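Local coordinates for protein ribulose-bisphosphate carboxylase (Alicyclobacillus acidocaldarius subsp. acidocaldarius, PDB 4NAS) that has the two-domain architecture of the ribulose bisphosphate carboxylase large-chain family, with a TIM-barrel domain that holds a calcium ion, at residues G165-D173 with A371-F379; E184-R194 with R227-A236. All blocks are in the same frame, centred on the assembly; numbering follows the deposited sequence.

Contact 1: G165-D173 with A371-F379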
ATOM      1  N   GLY B 165       6.595  -0.397  33.702  1.00 35.42           N
ATOM      2  CA  GLY B 165       7.462  -0.837  34.775  1.00 36.90           C
ATOM      3  C   GLY B 165       7.378  -2.327  35.034  1.00 44.42           C
ATOM      4  O   GLY B 165       8.403  -2.988  35.203  1.00 44.04           O
ATOM      5  N   GLU B 166       6.154  -2.850  35.074  1.00 36.76           N
ATOM      6  CA  GLU B 166       5.920  -4.282  35.214  1.00 53.26           C
ATOM      7  C   GLU B 166       6.682  -5.088  34.175  1.00 34.82           C
ATOM      8  O   GLU B 166       7.341  -6.057  34.514  1.00 45.78           O
ATOM      9  CB  GLU B 166       4.428  -4.608  35.134  1.00 56.93           C
ATOM     10  CG  GLU B 166       3.625  -4.153  36.348  1.00 60.04           C
ATOM     11  CD  GLU B 166       4.106  -4.781  37.654  1.00 72.27           C
ATOM     12  OE1 GLU B 166       4.962  -4.174  38.340  1.00 71.52           O
ATOM     13  OE2 GLU B 166       3.615  -5.879  38.000  1.00 79.18           O
ATOM     14  N   GLN B 167       6.593  -4.688  32.909  1.00 33.00           N
ATOM     15  CA  GLN B 167       7.373  -5.356  31.863  1.00 31.32           C
ATOM     16  C   GLN B 167       8.885  -5.250  32.084  1.00 31.75           C
ATOM     17  O   GLN B 167       9.596  -6.254  32.014  1.00 47.44           O
ATOM     18  CB  GLN B 167       6.987  -4.850  30.467  1.00 29.46           C
ATOM     19  CG  GLN B 167       5.627  -5.350  30.007  1.00 31.58           C
ATOM     20  CD  GLN B 167       5.046  -4.498  28.911  1.00 32.37           C
ATOM     21  OE1 GLN B 167       4.964  -4.919  27.741  1.00 29.69           O
ATOM     22  NE2 GLN B 167       4.635  -3.289  29.271  1.00 28.39           N
ATOM     23  N   ALA B 168       9.365  -4.050  32.394  1.00 35.22           N
ATOM     24  CA  ALA B 168      10.797  -3.817  32.552  1.00 36.12           C
ATOM     25  C   ALA B 168      11.351  -4.550  33.773  1.00 40.69           C
ATOM     26  O   ALA B 168      12.518  -4.941  33.807  1.00 35.06           O
ATOM     27  CB  ALA B 168      11.091  -2.321  32.637  1.00 33.63           C
ATOM     28  N   GLU B 169      10.506  -4.764  34.770  1.00 42.74           N
ATOM     29  CA  GLU B 169      10.963  -5.466  35.958  1.00 49.67           C
ATOM     30  C   GLU B 169      11.296  -6.926  35.657  1.00 50.42           C
ATOM     31  O   GLU B 169      11.984  -7.590  36.433  1.00 47.30           O
ATOM     32  CB  GLU B 169       9.988  -5.273  37.124  1.00 55.24           C
ATOM     33  CG  GLU B 169      10.189  -3.895  37.756  1.00 63.09           C
ATOM     34  CD  GLU B 169       9.273  -3.592  38.916  1.00 73.00           C
ATOM     35  OE1 GLU B 169       8.060  -3.886  38.828  1.00 75.87           O
ATOM     36  OE2 GLU B 169       9.776  -3.035  39.916  1.00 75.96           O
ATOM     37  N   GLY B 170      10.836  -7.408  34.503  1.00 35.31           N
ATOM     38  CA  GLY B 170      11.203  -8.733  34.030  1.00 34.49           C
ATOM     39  C   GLY B 170      12.530  -8.786  33.272  1.00 34.73           C
ATOM     40  O   GLY B 170      12.894  -9.833  32.742  1.00 32.84           O
ATOM     41  N   GLY B 171      13.251  -7.665  33.228  1.00 35.49           N
ATOM     42  CA  GLY B 171      14.556  -7.612  32.586  1.00 39.66           C
ATOM     43  C   GLY B 171      14.574  -7.516  31.063  1.00 31.15           C
ATOM     44  O   GLY B 171      15.630  -7.626  30.430  1.00 30.64           O
ATOM     45  N   VAL B 172      13.410  -7.312  30.455  1.00 29.91           N
ATOM     46  CA  VAL B 172      13.342  -7.257  28.985  1.00 27.85           C
ATOM     47  C   VAL B 172      14.201  -6.144  28.371  1.00 34.67           C
ATOM     48  O   VAL B 172      14.400  -5.093  28.987  1.00 29.77           O
ATOM     49  CB  VAL B 172      11.900  -7.132  28.487  1.00 32.79           C
ATOM     50  CG1 VAL B 172      11.052  -8.285  29.045  1.00 28.74           C
ATOM     51  CG2 VAL B 172      11.326  -5.790  28.896  1.00 33.77           C
ATOM     52  N   ASP B 173      14.719  -6.407  27.169  1.00 26.06           N
ATOM     53  CA  ASP B 173      15.612  -5.489  26.466  1.00 32.64           C
ATOM     54  C   ASP B 173      14.796  -4.360  25.826  1.00 31.18           C
ATOM     55  O   ASP B 173      15.277  -3.235  25.675  1.00 25.52           O
ATOM     56  CB  ASP B 173      16.386  -6.228  25.360  1.00 28.11           C
ATOM     57  CG  ASP B 173      17.212  -7.401  25.879  1.00 29.49           C
ATOM     58  OD1 ASP B 173      18.180  -7.187  26.645  1.00 30.93           O
ATOM     59  OD2 ASP B 173      16.917  -8.553  25.492  1.00 33.04           O
ATOM     60  N   ALA B 371       3.675 -10.166  34.342  1.00 28.24           N
ATOM     61  CA  ALA B 371       4.640  -9.796  33.298  1.00 32.40           C
ATOM     62  C   ALA B 371       6.088  -9.967  33.767  1.00 32.57           C
ATOM     63  O   ALA B 371       6.916 -10.526  33.051  1.00 35.61           O
ATOM     64  CB  ALA B 371       4.397  -8.364  32.840  1.00 30.82           C
ATOM     65  N   ARG B 372       6.372  -9.490  34.975  1.00 28.77           N
ATOM     66  CA  ARG B 372       7.705  -9.615  35.552  1.00 31.12           C
ATOM     67  C   ARG B 372       8.225 -11.038  35.461  1.00 33.72           C
ATOM     68  O   ARG B 372       9.315 -11.286  34.940  1.00 27.91           O
ATOM     69  CB  ARG B 372       7.739  -9.176  37.018  1.00 34.41           C
ATOM     70  CG  ARG B 372       9.127  -9.391  37.620  1.00 35.27           C
ATOM     71  CD  ARG B 372       9.293  -8.826  39.021  1.00 45.25           C
ATOM     72  NE  ARG B 372      10.642  -9.132  39.489  1.00 50.77           N
ATOM     73  CZ  ARG B 372      10.975 -10.249  40.126  1.00 48.88           C
ATOM     74  NH1 ARG B 372      10.047 -11.160  40.401  1.00 47.32           N
ATOM     75  NH2 ARG B 372      12.233 -10.449  40.493  1.00 51.31           N
HETATM   76  N   MSE B 373       7.434 -11.967  35.976  1.00 27.59           N
HETATM   77  CA  MSE B 373       7.755 -13.378  35.874  1.00 32.67           C
HETATM   78  C   MSE B 373       7.779 -13.862  34.427  1.00 36.85           C
HETATM   79  O   MSE B 373       8.590 -14.722  34.086  1.00 36.38           O
HETATM   80  CB  MSE B 373       6.770 -14.200  36.706  1.00 40.23           C
HETATM   81  CG  MSE B 373       6.883 -13.923  38.198  1.00 43.66           C
HETATM   82 SE   MSE B 373       8.618 -14.442  38.926  0.58 36.32          SE
HETATM   83  CE  MSE B 373       8.360 -16.361  38.851  1.00 39.56           C
ATOM     84  N   GLY B 374       6.895 -13.311  33.586  1.00 25.24           N
ATOM     85  CA  GLY B 374       6.810 -13.700  32.192  1.00 31.64           C
ATOM     86  C   GLY B 374       8.103 -13.419  31.456  1.00 27.85           C
ATOM     87  O   GLY B 374       8.545 -14.214  30.626  1.00 28.51           O
ATOM     88  N   GLY B 375       8.707 -12.278  31.759  1.00 25.59           N
ATOM     89  CA  GLY B 375      10.020 -11.956  31.232  1.00 25.62           C
ATOM     90  C   GLY B 375      11.138 -12.839  31.779  1.00 28.81           C
ATOM     91  O   GLY B 375      11.971 -13.341  31.010  1.00 31.41           O
ATOM     92  N   ARG B 376      11.157 -13.038  33.095  1.00 24.70           N
ATOM     93  CA  ARG B 376      12.203 -13.846  33.731  1.00 30.33           C
ATOM     94  C   ARG B 376      12.264 -15.230  33.085  1.00 34.79           C
ATOM     95  O   ARG B 376      13.353 -15.738  32.797  1.00 31.19           O
ATOM     96  CB  ARG B 376      11.976 -13.962  35.245  1.00 38.59           C
ATOM     97  CG  ARG B 376      12.141 -12.639  35.975  1.00 40.77           C
ATOM     98  CD  ARG B 376      11.838 -12.762  37.447  1.00 41.41           C
ATOM     99  NE  ARG B 376      12.852 -13.542  38.145  1.00 35.71           N
ATOM    100  CZ  ARG B 376      13.955 -13.020  38.665  1.00 42.24           C
ATOM    101  NH1 ARG B 376      14.175 -11.716  38.562  1.00 44.04           N
ATOM    102  NH2 ARG B 376      14.829 -13.799  39.298  1.00 44.79           N
ATOM    103  N   ALA B 377      11.081 -15.806  32.846  1.00 30.24           N
ATOM    104  CA  ALA B 377      10.922 -17.093  32.156  1.00 33.18           C
ATOM    105  C   ALA B 377      11.737 -17.223  30.876  1.00 28.27           C
ATOM    106  O   ALA B 377      12.358 -18.257  30.629  1.00 27.45           O
ATOM    107  CB  ALA B 377       9.461 -17.330  31.829  1.00 28.84           C
ATOM    108  N   PHE B 378      11.713 -16.190  30.041  1.00 29.87           N
ATOM    109  CA  PHE B 378      12.454 -16.252  28.789  1.00 26.32           C
ATOM    110  C   PHE B 378      13.948 -16.254  29.074  1.00 25.32           C
ATOM    111  O   PHE B 378      14.706 -17.031  28.492  1.00 29.28           O
ATOM    112  CB  PHE B 378      12.063 -15.112  27.841  1.00 21.21           C
ATOM    113  CG  PHE B 378      10.728 -15.316  27.166  1.00 28.04           C
ATOM    114  CD1 PHE B 378      10.621 -16.123  26.035  1.00 27.24           C
ATOM    115  CD2 PHE B 378       9.584 -14.687  27.642  1.00 25.36           C
ATOM    116  CE1 PHE B 378       9.393 -16.321  25.409  1.00 30.00           C
ATOM    117  CE2 PHE B 378       8.361 -14.879  27.026  1.00 20.42           C
ATOM    118  CZ  PHE B 378       8.262 -15.697  25.905  1.00 25.82           C
ATOM    119  N   PHE B 379      14.374 -15.394  29.983  1.00 23.62           N
ATOM    120  CA  PHE B 379      15.765 -15.397  30.395  1.00 24.66           C
ATOM    121  C   PHE B 379      16.212 -16.737  31.023  1.00 30.59           C
ATOM    122  O   PHE B 379      17.351 -17.171  30.816  1.00 32.95           O
ATOM    123  CB  PHE B 379      16.066 -14.169  31.271  1.00 31.89           C
ATOM    124  CG  PHE B 379      16.164 -12.883  30.482  1.00 34.57           C
ATOM    125  CD1 PHE B 379      17.298 -12.604  29.724  1.00 34.52           C
ATOM    126  CD2 PHE B 379      15.123 -11.970  30.471  1.00 34.37           C
ATOM    127  CE1 PHE B 379      17.394 -11.435  28.972  1.00 34.14           C
ATOM    128  CE2 PHE B 379      15.215 -10.788  29.717  1.00 29.28           C
ATOM    129  CZ  PHE B 379      16.352 -10.524  28.975  1.00 31.94           C
TER
HETATM  130  O   HOH W   1       4.642  -8.297  37.161  1.00 33.59           O
HETATM  131  O   HOH W   2       8.866  -8.745  31.452  1.00 35.89           O
HETATM  132  O   HOH W   3      14.183  -9.581  36.413  1.00 31.68           O
HETATM  133  O   HOH W   4      12.821  -7.304  38.961  1.00 43.01           O
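G170 lies directly on the backbone of R372, its CA 3.3 Å from R372 O, in a TIM-barrel domain where the end of helix 157-168 meets the first turns of helix 371-386. The two backbones can come so close because G170 and G375 bring no side chains between them; the CA atoms of G170 and R372 are 3.9 Å apart. G170 sits inside a type I beta turn from A168 to G171 that follows on from helix 157-168. On one flank the methyl CB of A371 rests 4.1 Å from E166 O. R372 sends CG anti to its own backbone N (chi1 177°), and the extended chain runs past the E169 carbonyl, with CG 3.6 Å from E169 O. Here the polar groups are joined by water: one molecule donates to E169 O and accepts from R372 NE, in the plane of the guanidinium, while another donates to both Q167 O and A371 O. The E169 carboxylate itself pairs with R206. At the far end the F379 ring reaches the outgoing loop, meeting G171 O obliquely. Next to it D173 is positioned by a salt bridge from R142 to OD1 and by V145 N, which donates to OD2; that same OD2 lies 4.0 Å from F379 CZ, with carboxylate and ring planes 71° apart.

Contact 2: E184-R194 with R227-A236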
ATOM      1  N   GLU B 184      -3.688  10.506  21.068  1.00 32.05           N
ATOM      2  CA  GLU B 184      -2.765  11.233  21.935  1.00 37.22           C
ATOM      3  C   GLU B 184      -3.518  12.012  23.015  1.00 45.91           C
ATOM      4  O   GLU B 184      -3.046  13.039  23.488  1.00 50.03           O
ATOM      5  CB  GLU B 184      -1.877  12.171  21.103  1.00 39.40           C
ATOM      6  CG  GLU B 184      -1.197  11.474  19.920  1.00 39.66           C
ATOM      7  CD  GLU B 184      -0.326  12.412  19.085  1.00 42.74           C
ATOM      8  OE1 GLU B 184       0.176  13.417  19.633  1.00 38.23           O
ATOM      9  OE2 GLU B 184      -0.139  12.139  17.877  1.00 44.25           O
ATOM     10  N   ALA B 185      -4.683  11.511  23.419  1.00 47.73           N
ATOM     11  CA  ALA B 185      -5.534  12.230  24.374  1.00 43.87           C
ATOM     12  C   ALA B 185      -5.079  12.122  25.829  1.00 36.47           C
ATOM     13  O   ALA B 185      -5.341  13.002  26.626  1.00 37.61           O
ATOM     14  CB  ALA B 185      -6.984  11.776  24.247  1.00 38.90           C
ATOM     15  N   TYR B 186      -4.408  11.037  26.177  1.00 39.72           N
ATOM     16  CA  TYR B 186      -4.023  10.830  27.561  1.00 39.13           C
ATOM     17  C   TYR B 186      -2.507  10.901  27.727  1.00 42.39           C
ATOM     18  O   TYR B 186      -2.002  11.319  28.771  1.00 38.42           O
ATOM     19  CB  TYR B 186      -4.580   9.498  28.064  1.00 44.31           C
ATOM     20  CG  TYR B 186      -6.050   9.353  27.746  1.00 52.46           C
ATOM     21  CD1 TYR B 186      -7.019   9.972  28.532  1.00 56.38           C
ATOM     22  CD2 TYR B 186      -6.469   8.631  26.636  1.00 50.26           C
ATOM     23  CE1 TYR B 186      -8.370   9.856  28.230  1.00 60.09           C
ATOM     24  CE2 TYR B 186      -7.813   8.510  26.326  1.00 54.98           C
ATOM     25  CZ  TYR B 186      -8.759   9.121  27.121  1.00 57.17           C
ATOM     26  OH  TYR B 186     -10.094   8.994  26.799  1.00 57.40           O
ATOM     27  N   ALA B 187      -1.783  10.504  26.688  1.00 33.91           N
ATOM     28  CA  ALA B 187      -0.327  10.556  26.733  1.00 36.49           C
ATOM     29  C   ALA B 187       0.232  10.626  25.323  1.00 31.67           C
ATOM     30  O   ALA B 187       0.086   9.689  24.551  1.00 30.22           O
ATOM     31  CB  ALA B 187       0.233   9.350  27.462  1.00 33.21           C
ATOM     32  N   THR B 188       0.860  11.749  25.003  1.00 31.95           N
ATOM     33  CA  THR B 188       1.511  11.935  23.722  1.00 35.42           C
ATOM     34  C   THR B 188       2.741  11.043  23.618  1.00 35.45           C
ATOM     35  O   THR B 188       3.340  10.682  24.632  1.00 37.46           O
ATOM     36  CB  THR B 188       1.958  13.381  23.551  1.00 31.40           C
ATOM     37  OG1 THR B 188       2.993  13.676  24.502  1.00 32.38           O
ATOM     38  CG2 THR B 188       0.796  14.310  23.760  1.00 32.73           C
ATOM     39  N   PRO B 189       3.112  10.667  22.389  1.00 30.93           N
ATOM     40  CA  PRO B 189       4.332   9.884  22.183  1.00 27.35           C
ATOM     41  C   PRO B 189       5.574  10.519  22.839  1.00 31.03           C
ATOM     42  O   PRO B 189       6.410   9.802  23.410  1.00 27.08           O
ATOM     43  CB  PRO B 189       4.445   9.843  20.657  1.00 28.68           C
ATOM     44  CG  PRO B 189       2.997   9.730  20.231  1.00 22.48           C
ATOM     45  CD  PRO B 189       2.267  10.696  21.176  1.00 25.31           C
ATOM     46  N   GLU B 190       5.696  11.841  22.776  1.00 25.77           N
ATOM     47  CA  GLU B 190       6.868  12.482  23.353  1.00 27.58           C
ATOM     48  C   GLU B 190       6.854  12.378  24.883  1.00 38.11           C
ATOM     49  O   GLU B 190       7.902  12.176  25.505  1.00 38.89           O
ATOM     50  CB  GLU B 190       7.060  13.931  22.866  1.00 29.40           C
ATOM     51  CG  GLU B 190       5.875  14.618  22.215  1.00 40.36           C
ATOM     52  CD  GLU B 190       5.520  14.088  20.808  1.00 34.21           C
ATOM     53  OE1 GLU B 190       6.318  14.204  19.849  1.00 39.05           O
ATOM     54  OE2 GLU B 190       4.408  13.569  20.673  1.00 33.70           O
ATOM     55  N   ASP B 191       5.669  12.484  25.484  1.00 36.09           N
ATOM     56  CA  ASP B 191       5.546  12.347  26.937  1.00 39.87           C
ATOM     57  C   ASP B 191       5.789  10.904  27.396  1.00 40.26           C
ATOM     58  O   ASP B 191       6.307  10.667  28.497  1.00 37.32           O
ATOM     59  CB  ASP B 191       4.180  12.835  27.429  1.00 45.35           C
ATOM     60  CG  ASP B 191       4.070  14.357  27.449  1.00 49.98           C
ATOM     61  OD1 ASP B 191       5.114  15.045  27.349  1.00 46.66           O
ATOM     62  OD2 ASP B 191       2.934  14.862  27.577  1.00 54.47           O
ATOM     63  N   ARG B 192       5.402   9.940  26.561  1.00 26.80           N
ATOM     64  CA  ARG B 192       5.674   8.534  26.851  1.00 35.63           C
ATOM     65  C   ARG B 192       7.160   8.233  26.814  1.00 26.32           C
ATOM     66  O   ARG B 192       7.675   7.526  27.682  1.00 30.61           O
ATOM     67  CB  ARG B 192       4.908   7.597  25.903  1.00 28.16           C
ATOM     68  CG  ARG B 192       3.406   7.780  25.987  1.00 33.57           C
ATOM     69  CD  ARG B 192       2.647   6.572  25.459  1.00 27.79           C
ATOM     70  NE  ARG B 192       3.016   6.235  24.088  1.00 28.51           N
ATOM     71  CZ  ARG B 192       2.434   6.739  23.002  1.00 29.13           C
ATOM     72  NH1 ARG B 192       1.477   7.649  23.121  1.00 30.93           N
ATOM     73  NH2 ARG B 192       2.822   6.338  21.795  1.00 28.28           N
ATOM     74  N   VAL B 193       7.863   8.770  25.825  1.00 30.19           N
ATOM     75  CA  VAL B 193       9.295   8.502  25.732  1.00 30.30           C
ATOM     76  C   VAL B 193       9.998   9.045  26.985  1.00 33.40           C
ATOM     77  O   VAL B 193      10.774   8.333  27.627  1.00 32.80           O
ATOM     78  CB  VAL B 193       9.925   9.089  24.445  1.00 36.56           C
ATOM     79  CG1 VAL B 193      11.447   9.004  24.505  1.00 28.54           C
ATOM     80  CG2 VAL B 193       9.375   8.368  23.180  1.00 27.91           C
ATOM     81  N   ARG B 194       9.699  10.292  27.339  1.00 30.06           N
ATOM     82  CA  ARG B 194      10.309  10.924  28.513  1.00 35.57           C
ATOM     83  C   ARG B 194      10.068  10.114  29.776  1.00 37.65           C
ATOM     84  O   ARG B 194      10.996   9.836  30.529  1.00 43.19           O
ATOM     85  CB  ARG B 194       9.753  12.329  28.727  1.00 37.80           C
ATOM     86  CG  ARG B 194      10.249  13.378  27.749  1.00 49.65           C
ATOM     87  CD  ARG B 194      10.074  14.788  28.326  1.00 62.11           C
ATOM     88  NE  ARG B 194      10.199  15.817  27.296  1.00 67.99           N
ATOM     89  CZ  ARG B 194       9.207  16.194  26.492  1.00 68.74           C
ATOM     90  NH1 ARG B 194       8.008  15.633  26.599  1.00 67.23           N
ATOM     91  NH2 ARG B 194       9.408  17.134  25.580  1.00 74.09           N
ATOM     92  N   ARG B 227       8.987  14.526  13.653  1.00 29.55           N
ATOM     93  CA  ARG B 227       8.596  13.816  14.866  1.00 28.30           C
ATOM     94  C   ARG B 227       9.570  12.674  15.190  1.00 24.91           C
ATOM     95  O   ARG B 227       9.928  12.470  16.346  1.00 28.53           O
ATOM     96  CB  ARG B 227       7.150  13.297  14.809  1.00 24.77           C
ATOM     97  CG  ARG B 227       6.705  12.720  16.167  1.00 27.50           C
ATOM     98  CD  ARG B 227       5.212  12.392  16.266  1.00 27.05           C
ATOM     99  NE  ARG B 227       4.614  12.907  17.510  1.00 24.66           N
ATOM    100  CZ  ARG B 227       3.308  12.904  17.754  1.00 26.03           C
ATOM    101  NH1 ARG B 227       2.471  12.399  16.854  1.00 29.67           N
ATOM    102  NH2 ARG B 227       2.835  13.376  18.892  1.00 32.37           N
ATOM    103  N   ALA B 228       9.992  11.937  14.166  1.00 22.70           N
ATOM    104  CA  ALA B 228      10.955  10.850  14.344  1.00 22.74           C
ATOM    105  C   ALA B 228      12.247  11.384  14.973  1.00 21.66           C
ATOM    106  O   ALA B 228      12.874  10.731  15.832  1.00 21.78           O
ATOM    107  CB  ALA B 228      11.265  10.211  13.001  1.00 21.81           C
ATOM    108  N   ARG B 229      12.640  12.573  14.537  1.00 28.73           N
ATOM    109  CA  ARG B 229      13.862  13.203  15.027  1.00 35.22           C
ATOM    110  C   ARG B 229      13.716  13.582  16.494  1.00 31.42           C
ATOM    111  O   ARG B 229      14.647  13.400  17.284  1.00 31.34           O
ATOM    112  CB  ARG B 229      14.186  14.470  14.230  1.00 30.64           C
ATOM    113  CG  ARG B 229      14.568  14.267  12.775  1.00 41.38           C
ATOM    114  CD  ARG B 229      15.007  15.608  12.186  1.00 54.72           C
ATOM    115  NE  ARG B 229      15.182  15.585  10.737  1.00 56.94           N
ATOM    116  CZ  ARG B 229      14.466  16.319   9.893  1.00 57.06           C
ATOM    117  NH1 ARG B 229      14.692  16.244   8.583  1.00 51.40           N
ATOM    118  NH2 ARG B 229      13.526  17.132  10.360  1.00 57.48           N
ATOM    119  N   ARG B 230      12.556  14.136  16.850  1.00 32.12           N
ATOM    120  CA  ARG B 230      12.323  14.566  18.223  1.00 34.94           C
ATOM    121  C   ARG B 230      12.330  13.358  19.128  1.00 32.99           C
ATOM    122  O   ARG B 230      12.930  13.396  20.205  1.00 27.93           O
ATOM    123  CB  ARG B 230      10.992  15.305  18.369  1.00 38.90           C
ATOM    124  CG  ARG B 230      10.913  16.643  17.656  1.00 49.43           C
ATOM    125  CD  ARG B 230       9.709  17.439  18.141  1.00 58.33           C
ATOM    126  NE  ARG B 230       8.473  16.652  18.123  1.00 61.64           N
ATOM    127  CZ  ARG B 230       7.535  16.742  17.180  1.00 64.90           C
ATOM    128  NH1 ARG B 230       6.441  15.987  17.253  1.00 65.75           N
ATOM    129  NH2 ARG B 230       7.685  17.591  16.168  1.00 61.99           N
ATOM    130  N   LEU B 231      11.671  12.285  18.677  1.00 28.58           N
ATOM    131  CA  LEU B 231      11.511  11.085  19.489  1.00 31.59           C
ATOM    132  C   LEU B 231      12.857  10.442  19.762  1.00 23.23           C
ATOM    133  O   LEU B 231      13.101   9.948  20.864  1.00 25.46           O
ATOM    134  CB  LEU B 231      10.523  10.079  18.846  1.00 24.59           C
ATOM    135  CG  LEU B 231       9.071  10.562  18.761  1.00 23.85           C
ATOM    136  CD1 LEU B 231       8.149   9.591  18.034  1.00 20.47           C
ATOM    137  CD2 LEU B 231       8.515  10.878  20.151  1.00 22.76           C
ATOM    138  N   ALA B 232      13.736  10.473  18.768  1.00 25.35           N
ATOM    139  CA  ALA B 232      15.119  10.005  18.934  1.00 25.40           C
ATOM    140  C   ALA B 232      15.853  10.857  19.967  1.00 33.03           C
ATOM    141  O   ALA B 232      16.450  10.341  20.913  1.00 32.18           O
ATOM    142  CB  ALA B 232      15.856  10.062  17.603  1.00 25.06           C
ATOM    143  N   GLU B 233      15.801  12.168  19.767  1.00 34.21           N
ATOM    144  CA  GLU B 233      16.425  13.132  20.675  1.00 40.75           C
ATOM    145  C   GLU B 233      15.946  12.966  22.121  1.00 39.62           C
ATOM    146  O   GLU B 233      16.695  13.202  23.061  1.00 42.59           O
ATOM    147  CB  GLU B 233      16.156  14.555  20.174  1.00 41.91           C
ATOM    148  CG  GLU B 233      16.872  14.884  18.860  1.00 50.04           C
ATOM    149  CD  GLU B 233      16.287  16.090  18.129  1.00 56.42           C
ATOM    150  OE1 GLU B 233      16.817  16.453  17.055  1.00 57.19           O
ATOM    151  OE2 GLU B 233      15.295  16.671  18.620  1.00 60.40           O
ATOM    152  N   LEU B 234      14.699  12.535  22.287  1.00 38.89           N
ATOM    153  CA  LEU B 234      14.110  12.348  23.613  1.00 34.08           C
ATOM    154  C   LEU B 234      14.481  11.015  24.245  1.00 33.87           C
ATOM    155  O   LEU B 234      14.162  10.763  25.413  1.00 35.56           O
ATOM    156  CB  LEU B 234      12.587  12.487  23.542  1.00 34.50           C
ATOM    157  CG  LEU B 234      12.089  13.930  23.618  1.00 36.08           C
ATOM    158  CD1 LEU B 234      10.623  14.004  23.217  1.00 38.91           C
ATOM    159  CD2 LEU B 234      12.316  14.489  25.021  1.00 33.66           C
ATOM    160  N   GLY B 235      15.137  10.148  23.480  1.00 30.07           N
ATOM    161  CA  GLY B 235      15.666   8.925  24.060  1.00 30.42           C
ATOM    162  C   GLY B 235      14.896   7.650  23.768  1.00 29.67           C
ATOM    163  O   GLY B 235      15.086   6.648  24.453  1.00 29.19           O
ATOM    164  N   ALA B 236      14.042   7.678  22.751  1.00 27.76           N
ATOM    165  CA  ALA B 236      13.366   6.471  22.290  1.00 28.28           C
ATOM    166  C   ALA B 236      14.387   5.376  21.952  1.00 30.38           C
ATOM    167  O   ALA B 236      15.428   5.660  21.362  1.00 30.12           O
ATOM    168  CB  ALA B 236      12.502   6.796  21.043  1.00 23.46           C
TER
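E190 and R227 join two neighbouring, nearly parallel helices of the TIM-barrel domain through a salt-bridge network that also takes in E184 and R230. The E190 side chain leaves the backbone with CG almost eclipsing the backbone N (chi1 17°), an unusual torsion that may be as doubtful as the very short approach at its tip. Its CB touches the methyl CD1 of L234 at 3.6 Å. A turn about the CB-CG bond then swings the carboxylate across R227, nearly coplanar with the guanidinium (21° between planes). At the tip, OE1 receives two bonds: R227 NE meets its syn lone pair at 3.2 Å in an almost straight bond, and R230 NH1 arrives from above the carboxylate plane, also 3.2 Å from E190 OE1. OE2 faces R227 NH2 at a doubtfully short spacing. The outer end of R227 is gripped by E184, which approaches from the opposite direction: NH2 bonds OE1 at 2.8 Å and NH1 bonds OE2, both oxygens being met from above their own plane. P189 CG lies over the rim of one guanidinium face, while the bonds to E184 and E190 hold the group's rotation, and NH1 also donates to T218 O. On the side facing the barrel sheet, V193 packs CG2 against L231 CD2 and A236 CB, while CG1 reaches L234 O at 3.4 Å. A Schellman motif with G235 at its positive-phi position follows helix 221-233. The short helical segments run 18° apart, and both rest on the barrel sheet, P189 and V193 on V215 of strand 214-216 and L231 on L239 of strand 238-242, with A236 beyond the helix also on V215.

Overall arrangement
The chain first builds the N-terminal domain, whose strands belong to neither contact, and then enters the barrel at strand 144-146 and helix 157-168. The end of that helix forms one side of contact 1, but its partner lies on helix 371-386, and 197 residues separate the two segments. Contact 1 thus joins an early and a late barrel helix, beside strand 144-146, which pairs in parallel with strand 357-359. Contact 2 closes a much shorter loop of 32 residues, nested within the first, and links helices 189-207 and 221-233, which flank strand 214-216 in sequence. The contacts do not touch: their centres are 23 Å apart, although helices 157-168 and 189-207 are consecutive.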